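Local coordinates for protein transmembrane oligosaccharyl transferase, putative (Archaeoglobus fulgidus, PDB 3VGP) that is the C-terminal globular domain of a putative membrane-bound oligosaccharyl transferase from an archaeon, at residues Phe127-Thr131 with Val132-Leu136; Thr91-Ile95 with Thr96-Ala100; Thr103-Pro106 with Ala107-Ile111. The protein carries 1 engineered substitution. All coordinates share one frame; numbering follows the deposited sequence.

Overall arrangement
The three contacts are neighbours in one corner of the domain, each centred about 12 Å from the centre of the chain. Contact 2, the turn that follows strand 88-91, touches both of the others: its centre is about 11 Å from that of contact 1, at helices 121-129 and 132-138, and about 10 Å from that of contact 3, the start of helix 105-111. Between contacts 1 and 3, with centres about 13 Å apart, F127 packs on F105 and on the selenomethionine M109, and the F128 ring meets that of F105 edge-to-face. A salt bridge, E94 OE2 to K104 NZ at 2.9 Å, ties contact 2 to contact 3. L133 of contact 1 packs on T91 and I95.

Contact 1 of 3, residues Phe127-Thr131 with Val132-Leu136; sequences FFNHT and VLYRL
T131 OG1 is held between two backbone groups: it donates to F128 O at 2.7 Å, meeting an in-plane lone pair of that carbonyl, and accepts from Y134 N at 3.1 Å. The hydroxyl sits between the backbone N and carbonyl carbon of T131 (chi1 65°), from where it can face both F128 O and the start of the next helix. T131 O turns toward R135, taking weak bonds from its backbone N and from NE, the latter at 3.3 Å. Beyond it the guanidinium gives a second weak bond, R135 NH2 to H130 O; the stronger partner of NH2 is K72 O, outside the bend. This is an N-cap: T131 caps helix 132-138 where the chain passes into it from helix 121-129.

Y134 reaches back over the bend. Its ring has N129 O over one face, 3.4 Å above the plane and displaced toward the rim, while N129 OD1 approaches the CD1-CE1 side, 3.4 Å from CD1, with the amide steeply inclined to the ring. F128 CE2 comes to the edge of the Y134 ring. On the F128 ring, L133 CD2 lies at the rim, 3.7 Å from CE1, and beyond L133 stand F105 and F69 of helices 105-111 and 58-69.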
loop_
_atom_site.group_PDB
_atom_site.type_symbol
_atom_site.label_atom_id
_atom_site.label_comp_id
_atom_site.label_asym_id
_atom_site.label_seq_id
_atom_site.Cartn_x
_atom_site.Cartn_y
_atom_site.Cartn_z
ATOM N N PHE A 127 16.935 -7.036 -1.039
ATOM C CA PHE A 127 15.993 -6.568 -2.051
ATOM C C PHE A 127 15.062 -5.564 -1.381
ATOM O O PHE A 127 14.888 -4.445 -1.858
ATOM C CB PHE A 127 15.159 -7.732 -2.599
ATOM C CG PHE A 127 14.237 -7.343 -3.724
ATOM C CD1 PHE A 127 14.684 -7.347 -5.042
ATOM C CD2 PHE A 127 12.926 -6.955 -3.463
ATOM C CE1 PHE A 127 13.839 -6.969 -6.084
ATOM C CE2 PHE A 127 12.072 -6.575 -4.497
ATOM C CZ PHE A 127 12.531 -6.582 -5.812
ATOM N N PHE A 128 14.467 -5.980 -0.269
ATOM C CA PHE A 128 13.548 -5.125 0.476
ATOM C C PHE A 128 14.147 -3.754 0.801
ATOM O O PHE A 128 13.498 -2.725 0.619
ATOM C CB PHE A 128 13.129 -5.804 1.784
ATOM C CG PHE A 128 12.287 -4.932 2.664
ATOM C CD1 PHE A 128 10.940 -4.730 2.380
ATOM C CD2 PHE A 128 12.855 -4.245 3.733
ATOM C CE1 PHE A 128 10.177 -3.857 3.138
ATOM C CE2 PHE A 128 12.095 -3.364 4.496
ATOM C CZ PHE A 128 10.753 -3.171 4.194
ATOM N N ASN A 129 15.389 -3.734 1.275
ATOM C CA ASN A 129 16.019 -2.469 1.639
ATOM C C ASN A 129 16.204 -1.459 0.507
ATOM O O ASN A 129 16.457 -0.282 0.770
ATOM C CB ASN A 129 17.366 -2.718 2.322
ATOM C CG ASN A 129 17.219 -3.422 3.659
ATOM O OD1 ASN A 129 16.187 -3.316 4.325
ATOM N ND2 ASN A 129 18.263 -4.131 4.068
ATOM N N HIS A 130 16.082 -1.898 -0.742
ATOM C CA HIS A 130 16.232 -0.970 -1.860
ATOM C C HIS A 130 14.903 -0.578 -2.493
ATOM O O HIS A 130 14.878 0.102 -3.517
ATOM C CB HIS A 130 17.140 -1.561 -2.942
ATOM C CG HIS A 130 18.573 -1.694 -2.525
ATOM N ND1 HIS A 130 19.018 -2.700 -1.697
ATOM C CD2 HIS A 130 19.659 -0.939 -2.819
ATOM C CE1 HIS A 130 20.316 -2.563 -1.498
ATOM N NE2 HIS A 130 20.730 -1.503 -2.167
ATOM N N THR A 131 13.797 -0.993 -1.880
ATOM C CA THR A 131 12.472 -0.694 -2.430
ATOM C C THR A 131 11.887 0.615 -1.927
ATOM O O THR A 131 12.363 1.196 -0.953
ATOM C CB THR A 131 11.450 -1.786 -2.069
ATOM O OG1 THR A 131 11.251 -1.794 -0.648
ATOM C CG2 THR A 131 11.941 -3.154 -2.515
ATOM N N VAL A 132 10.836 1.067 -2.602
ATOM C CA VAL A 132 10.147 2.281 -2.202
ATOM C C VAL A 132 9.458 1.992 -0.865
ATOM O O VAL A 132 9.333 2.880 -0.016
ATOM C CB VAL A 132 9.112 2.699 -3.268
ATOM C CG1 VAL A 132 8.113 3.688 -2.680
ATOM C CG2 VAL A 132 9.832 3.334 -4.454
ATOM N N LEU A 133 9.025 0.746 -0.671
ATOM C CA LEU A 133 8.381 0.366 0.585
ATOM C C LEU A 133 9.336 0.621 1.748
ATOM O O LEU A 133 8.919 1.075 2.821
ATOM C CB LEU A 133 7.963 -1.112 0.565
ATOM C CG LEU A 133 7.428 -1.714 1.873
ATOM C CD1 LEU A 133 6.322 -0.847 2.481
ATOM C CD2 LEU A 133 6.907 -3.116 1.593
ATOM N N TYR A 134 10.618 0.327 1.547
ATOM C CA TYR A 134 11.593 0.564 2.606
ATOM C C TYR A 134 11.637 2.063 2.893
ATOM O O TYR A 134 11.583 2.492 4.047
ATOM C CB TYR A 134 12.992 0.094 2.183
ATOM C CG TYR A 134 14.070 0.465 3.183
ATOM C CD1 TYR A 134 14.445 -0.418 4.197
ATOM C CD2 TYR A 134 14.682 1.717 3.140
ATOM C CE1 TYR A 134 15.404 -0.062 5.148
ATOM C CE2 TYR A 134 15.641 2.085 4.085
ATOM C CZ TYR A 134 15.995 1.190 5.084
ATOM O OH TYR A 134 16.947 1.546 6.011
ATOM N N ARG A 135 11.733 2.860 1.835
ATOM C CA ARG A 135 11.792 4.307 1.988
ATOM C C ARG A 135 10.531 4.890 2.608
ATOM O O ARG A 135 10.570 5.968 3.197
ATOM C CB ARG A 135 12.098 4.963 0.644
ATOM C CG ARG A 135 13.595 5.049 0.372
ATOM C CD ARG A 135 13.875 5.303 -1.086
ATOM N NE ARG A 135 13.742 4.079 -1.866
ATOM C CZ ARG A 135 13.768 4.035 -3.192
ATOM N NH1 ARG A 135 13.919 5.152 -3.891
ATOM N NH2 ARG A 135 13.648 2.874 -3.815
ATOM N N LEU A 136 9.413 4.184 2.475
ATOM C CA LEU A 136 8.176 4.652 3.086
ATOM C C LEU A 136 8.159 4.278 4.566
ATOM O O LEU A 136 8.263 5.136 5.446
ATOM C CB LEU A 136 6.948 4.025 2.403
ATOM C CG LEU A 136 6.579 4.523 1.003
ATOM C CD1 LEU A 136 5.560 3.600 0.363
ATOM C CD2 LEU A 136 6.013 5.930 1.116
#

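Contact 2 of 3, residues Thr91-Ile95 with Thr96-Ala100; sequences TADEI and TMKDA
D93 O takes two bonds from T96, one from the backbone N at 2.9 Å and one from the hydroxyl OG1 at 2.8 Å, and this double grip closes the short 3-10 turn of D93-I95 that follows strand 88-91. The same hydroxyl then accepts from K98 N at 3.2 Å, which makes T96 the head of an ST turn: one side chain finishes the first turn and begins the second. The two donors reach D93 O differently. OG1 lies in the carbonyl plane on a lone pair, whereas the T96 amide stands above that plane, about 51° out of it.

The closely packed part is built round T96. With OG1 between backbone N and carbonyl carbon (chi1 77°), the methyl CG2 is put against A92 O, at 3.4 Å. T96 is buried, and F128 of helix 121-129 and H137 and M138 of helix 132-138 lie against it. Next to it I95, also buried, packs on L133 and W38.

The other side is looser and faces solvent through K98. Its chain runs straight from the backbone as far as CE, crossing the carboxylate of D93 at a slant and touching it with methylenes rather than with its charge. The D93 group is turned to other work, since OD1 is hydrogen-bonded to H137 NE2. The ammonium of K98 bends off at the last torsion, and NZ stays 4.6 Å from D93 OD2, beyond a salt bridge, while CD lies 3.6 Å from that same oxygen.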
loop_
_atom_site.group_PDB
_atom_site.type_symbol
_atom_site.label_atom_id
_atom_site.label_comp_id
_atom_site.label_asym_id
_atom_site.label_seq_id
_atom_site.Cartn_x
_atom_site.Cartn_y
_atom_site.Cartn_z
ATOM N N THR A 91 1.077 1.451 4.889
ATOM C CA THR A 91 2.052 0.402 5.177
ATOM C C THR A 91 1.876 -0.067 6.621
ATOM O O THR A 91 1.103 0.513 7.380
ATOM C CB THR A 91 3.512 0.897 4.981
ATOM O OG1 THR A 91 3.815 1.927 5.933
ATOM C CG2 THR A 91 3.698 1.453 3.566
ATOM N N ALA A 92 2.581 -1.135 6.985
ATOM C CA ALA A 92 2.521 -1.684 8.339
ATOM C C ALA A 92 3.714 -2.616 8.495
ATOM O O ALA A 92 4.290 -3.057 7.501
ATOM C CB ALA A 92 1.219 -2.453 8.549
ATOM N N ASP A 93 4.091 -2.929 9.730
ATOM C CA ASP A 93 5.245 -3.805 9.930
ATOM C C ASP A 93 5.089 -5.131 9.198
ATOM O O ASP A 93 6.061 -5.663 8.652
ATOM C CB ASP A 93 5.473 -4.101 11.419
ATOM C CG ASP A 93 6.014 -2.910 12.184
ATOM O OD1 ASP A 93 6.546 -1.975 11.550
ATOM O OD2 ASP A 93 5.925 -2.924 13.435
ATOM N N GLU A 94 3.869 -5.656 9.175
ATOM C CA GLU A 94 3.596 -6.946 8.539
ATOM C C GLU A 94 4.043 -7.109 7.088
ATOM O O GLU A 94 4.352 -8.220 6.668
ATOM C CB GLU A 94 2.103 -7.290 8.636
ATOM C CG GLU A 94 1.186 -6.341 7.873
ATOM C CD GLU A 94 -0.254 -6.823 7.826
ATOM O OE1 GLU A 94 -1.096 -6.125 7.218
ATOM O OE2 GLU A 94 -0.542 -7.903 8.391
ATOM N N ILE A 95 4.066 -6.032 6.306
ATOM C CA ILE A 95 4.486 -6.179 4.915
ATOM C C ILE A 95 5.962 -5.880 4.694
ATOM O O ILE A 95 6.433 -5.823 3.554
ATOM C CB ILE A 95 3.621 -5.309 3.948
ATOM C CG1 ILE A 95 3.778 -3.818 4.255
ATOM C CG2 ILE A 95 2.164 -5.698 4.081
ATOM C CD1 ILE A 95 3.110 -2.931 3.209
ATOM N N THR A 96 6.697 -5.709 5.791
ATOM C CA THR A 96 8.125 -5.424 5.718
ATOM C C THR A 96 8.910 -6.635 6.208
ATOM O O THR A 96 8.325 -7.630 6.639
ATOM C CB THR A 96 8.506 -4.225 6.600
ATOM O OG1 THR A 96 8.541 -4.628 7.977
ATOM C CG2 THR A 96 7.481 -3.102 6.428
HETATM N N MSE A 97 10.234 -6.547 6.143
HETATM C CA MSE A 97 11.083 -7.649 6.578
HETATM C C MSE A 97 11.533 -7.523 8.029
HETATM O O MSE A 97 12.596 -8.014 8.401
HETATM C CB MSE A 97 12.300 -7.770 5.657
HETATM C CG MSE A 97 11.972 -8.349 4.279
HETATM SE SE MSE A 97 11.215 -10.137 4.345
HETATM C CE MSE A 97 12.815 -11.114 4.801
ATOM N N LYS A 98 10.714 -6.870 8.849
ATOM C CA LYS A 98 11.029 -6.700 10.264
ATOM C C LYS A 98 11.242 -8.075 10.895
ATOM O O LYS A 98 12.191 -8.287 11.653
ATOM C CB LYS A 98 9.882 -5.967 10.967
ATOM C CG LYS A 98 10.046 -5.804 12.475
ATOM C CD LYS A 98 8.915 -4.952 13.049
ATOM C CE LYS A 98 9.019 -4.792 14.564
ATOM N NZ LYS A 98 8.712 -6.046 15.308
ATOM N N ASP A 99 10.355 -9.007 10.567
ATOM C CA ASP A 99 10.435 -10.368 11.080
ATOM C C ASP A 99 10.364 -11.315 9.888
ATOM O O ASP A 99 9.312 -11.462 9.272
ATOM C CB ASP A 99 9.262 -10.649 12.020
ATOM C CG ASP A 99 9.391 -11.986 12.729
ATOM O OD1 ASP A 99 9.939 -12.936 12.131
ATOM O OD2 ASP A 99 8.929 -12.089 13.884
ATOM N N ALA A 100 11.483 -11.951 9.564
ATOM C CA ALA A 100 11.533 -12.868 8.429
ATOM C C ALA A 100 10.559 -14.034 8.568
ATOM O O ALA A 100 10.168 -14.639 7.569
ATOM C CB ALA A 100 12.955 -13.395 8.246
#

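Contact 3 of 3, residues Thr103-Pro106 with Ala107-Ile111; sequences TKFP and AIMRI
F105 O receives the amide of M109 at 2.8 Å, the shortest of three successive i to i+4 bonds in this first turn of helix 105-111; K104 O to I108 N and P106 O to R110 N, both 3.0 Å, are the others. Ahead of them T103 OG1 accepts from F105 N at 3.0 Å, nearly straight at 161°, a capping bond at the approach to the helix. A water stands between A107 N and T103 O, the place of the next i to i+4 bond back, accepting from the amide and donating to the carbonyl. P106 has no N-H to offer and sits in the first turn, where a proline costs the helix no i to i+4 bond.

F105 and M109, one turn apart, make the main side-chain contact. The F105 ring swings forward along the helix because CG is anti to its backbone N (chi1 -170°), and M109 CG sits over one face, 3.9 Å from the ring centroid in a CH-pi contact. The selenium of this selenomethionine lies obliquely to the ring, nearest CE1 at 3.4 Å, a Met-aromatic contact. On another flank the R110 chain passes along P106: its CG lies 3.2 Å from P106 O, and the guanidinium carries on to a salt bridge with D117.

I124 and F127 of helix 121-129 pack against both F105 and M109, and the F128 ring meets that of F105 edge-to-face, while I108 and I111 lean on A66 of helix 58-69 and on W38.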
loop_
_atom_site.group_PDB
_atom_site.type_symbol
_atom_site.label_atom_id
_atom_site.label_comp_id
_atom_site.label_asym_id
_atom_site.label_seq_id
_atom_site.Cartn_x
_atom_site.Cartn_y
_atom_site.Cartn_z
ATOM N N THR A 103 6.074 -12.283 7.927
ATOM C CA THR A 103 6.061 -11.239 6.917
ATOM C C THR A 103 5.257 -11.602 5.675
ATOM O O THR A 103 5.180 -12.765 5.282
ATOM C CB THR A 103 7.496 -10.911 6.476
ATOM O OG1 THR A 103 7.460 -9.957 5.410
ATOM C CG2 THR A 103 8.201 -12.170 5.984
ATOM N N LYS A 104 4.659 -10.585 5.063
ATOM C CA LYS A 104 3.879 -10.768 3.850
ATOM C C LYS A 104 4.682 -10.255 2.661
ATOM O O LYS A 104 4.214 -10.305 1.528
ATOM C CB LYS A 104 2.554 -10.001 3.948
ATOM C CG LYS A 104 1.577 -10.582 4.957
ATOM C CD LYS A 104 0.332 -9.709 5.118
ATOM C CE LYS A 104 -0.613 -10.317 6.149
ATOM N NZ LYS A 104 -1.846 -9.512 6.348
ATOM N N PHE A 105 5.893 -9.758 2.913
ATOM C CA PHE A 105 6.704 -9.239 1.816
ATOM C C PHE A 105 7.022 -10.309 0.769
ATOM O O PHE A 105 7.034 -10.022 -0.426
ATOM C CB PHE A 105 7.991 -8.592 2.337
ATOM C CG PHE A 105 8.744 -7.834 1.279
ATOM C CD1 PHE A 105 9.960 -8.305 0.800
ATOM C CD2 PHE A 105 8.201 -6.681 0.715
ATOM C CE1 PHE A 105 10.626 -7.641 -0.228
ATOM C CE2 PHE A 105 8.859 -6.013 -0.318
ATOM C CZ PHE A 105 10.075 -6.499 -0.788
ATOM N N PRO A 106 7.288 -11.554 1.194
ATOM C CA PRO A 106 7.573 -12.554 0.159
ATOM C C PRO A 106 6.358 -12.736 -0.758
ATOM O O PRO A 106 6.505 -12.914 -1.965
ATOM C CB PRO A 106 7.888 -13.807 0.974
ATOM C CG PRO A 106 8.567 -13.227 2.193
ATOM C CD PRO A 106 7.643 -12.067 2.531
ATOM N N ALA A 107 5.159 -12.685 -0.180
ATOM C CA ALA A 107 3.931 -12.831 -0.954
ATOM C C ALA A 107 3.814 -11.661 -1.920
ATOM O O ALA A 107 3.440 -11.832 -3.077
ATOM C CB ALA A 107 2.713 -12.870 -0.022
ATOM N N ILE A 108 4.135 -10.467 -1.434
ATOM C CA ILE A 108 4.085 -9.275 -2.269
ATOM C C ILE A 108 5.051 -9.442 -3.441
ATOM O O ILE A 108 4.703 -9.160 -4.588
ATOM C CB ILE A 108 4.459 -8.012 -1.449
ATOM C CG1 ILE A 108 3.317 -7.671 -0.485
ATOM C CG2 ILE A 108 4.750 -6.848 -2.373
ATOM C CD1 ILE A 108 3.634 -6.540 0.497
HETATM N N MSE A 109 6.260 -9.915 -3.153
HETATM C CA MSE A 109 7.251 -10.134 -4.198
HETATM C C MSE A 109 6.740 -11.117 -5.252
HETATM O O MSE A 109 6.914 -10.886 -6.449
HETATM C CB MSE A 109 8.558 -10.655 -3.597
HETATM C CG MSE A 109 9.350 -9.606 -2.839
HETATM SE SE MSE A 109 11.117 -10.242 -2.399
HETATM C CE MSE A 109 11.868 -10.192 -4.178
ATOM N N ARG A 110 6.108 -12.203 -4.814
ATOM C CA ARG A 110 5.579 -13.197 -5.748
ATOM C C ARG A 110 4.539 -12.590 -6.682
ATOM O O ARG A 110 4.578 -12.815 -7.893
ATOM C CB ARG A 110 4.945 -14.377 -5.002
ATOM C CG ARG A 110 5.916 -15.183 -4.158
ATOM C CD ARG A 110 5.357 -16.555 -3.816
ATOM N NE ARG A 110 6.202 -17.245 -2.847
ATOM C CZ ARG A 110 6.192 -16.994 -1.543
ATOM N NH1 ARG A 110 5.373 -16.073 -1.050
ATOM N NH2 ARG A 110 7.002 -17.657 -0.729
ATOM N N ILE A 111 3.608 -11.828 -6.117
ATOM C CA ILE A 111 2.558 -11.193 -6.909
ATOM C C ILE A 111 3.157 -10.199 -7.902
ATOM O O ILE A 111 2.624 -10.007 -8.999
ATOM C CB ILE A 111 1.540 -10.470 -5.999
ATOM C CG1 ILE A 111 0.806 -11.495 -5.132
ATOM C CG2 ILE A 111 0.550 -9.674 -6.839
ATOM C CD1 ILE A 111 0.029 -12.532 -5.920
HETATM O O HOH W 1 4.657 -13.840 2.692
#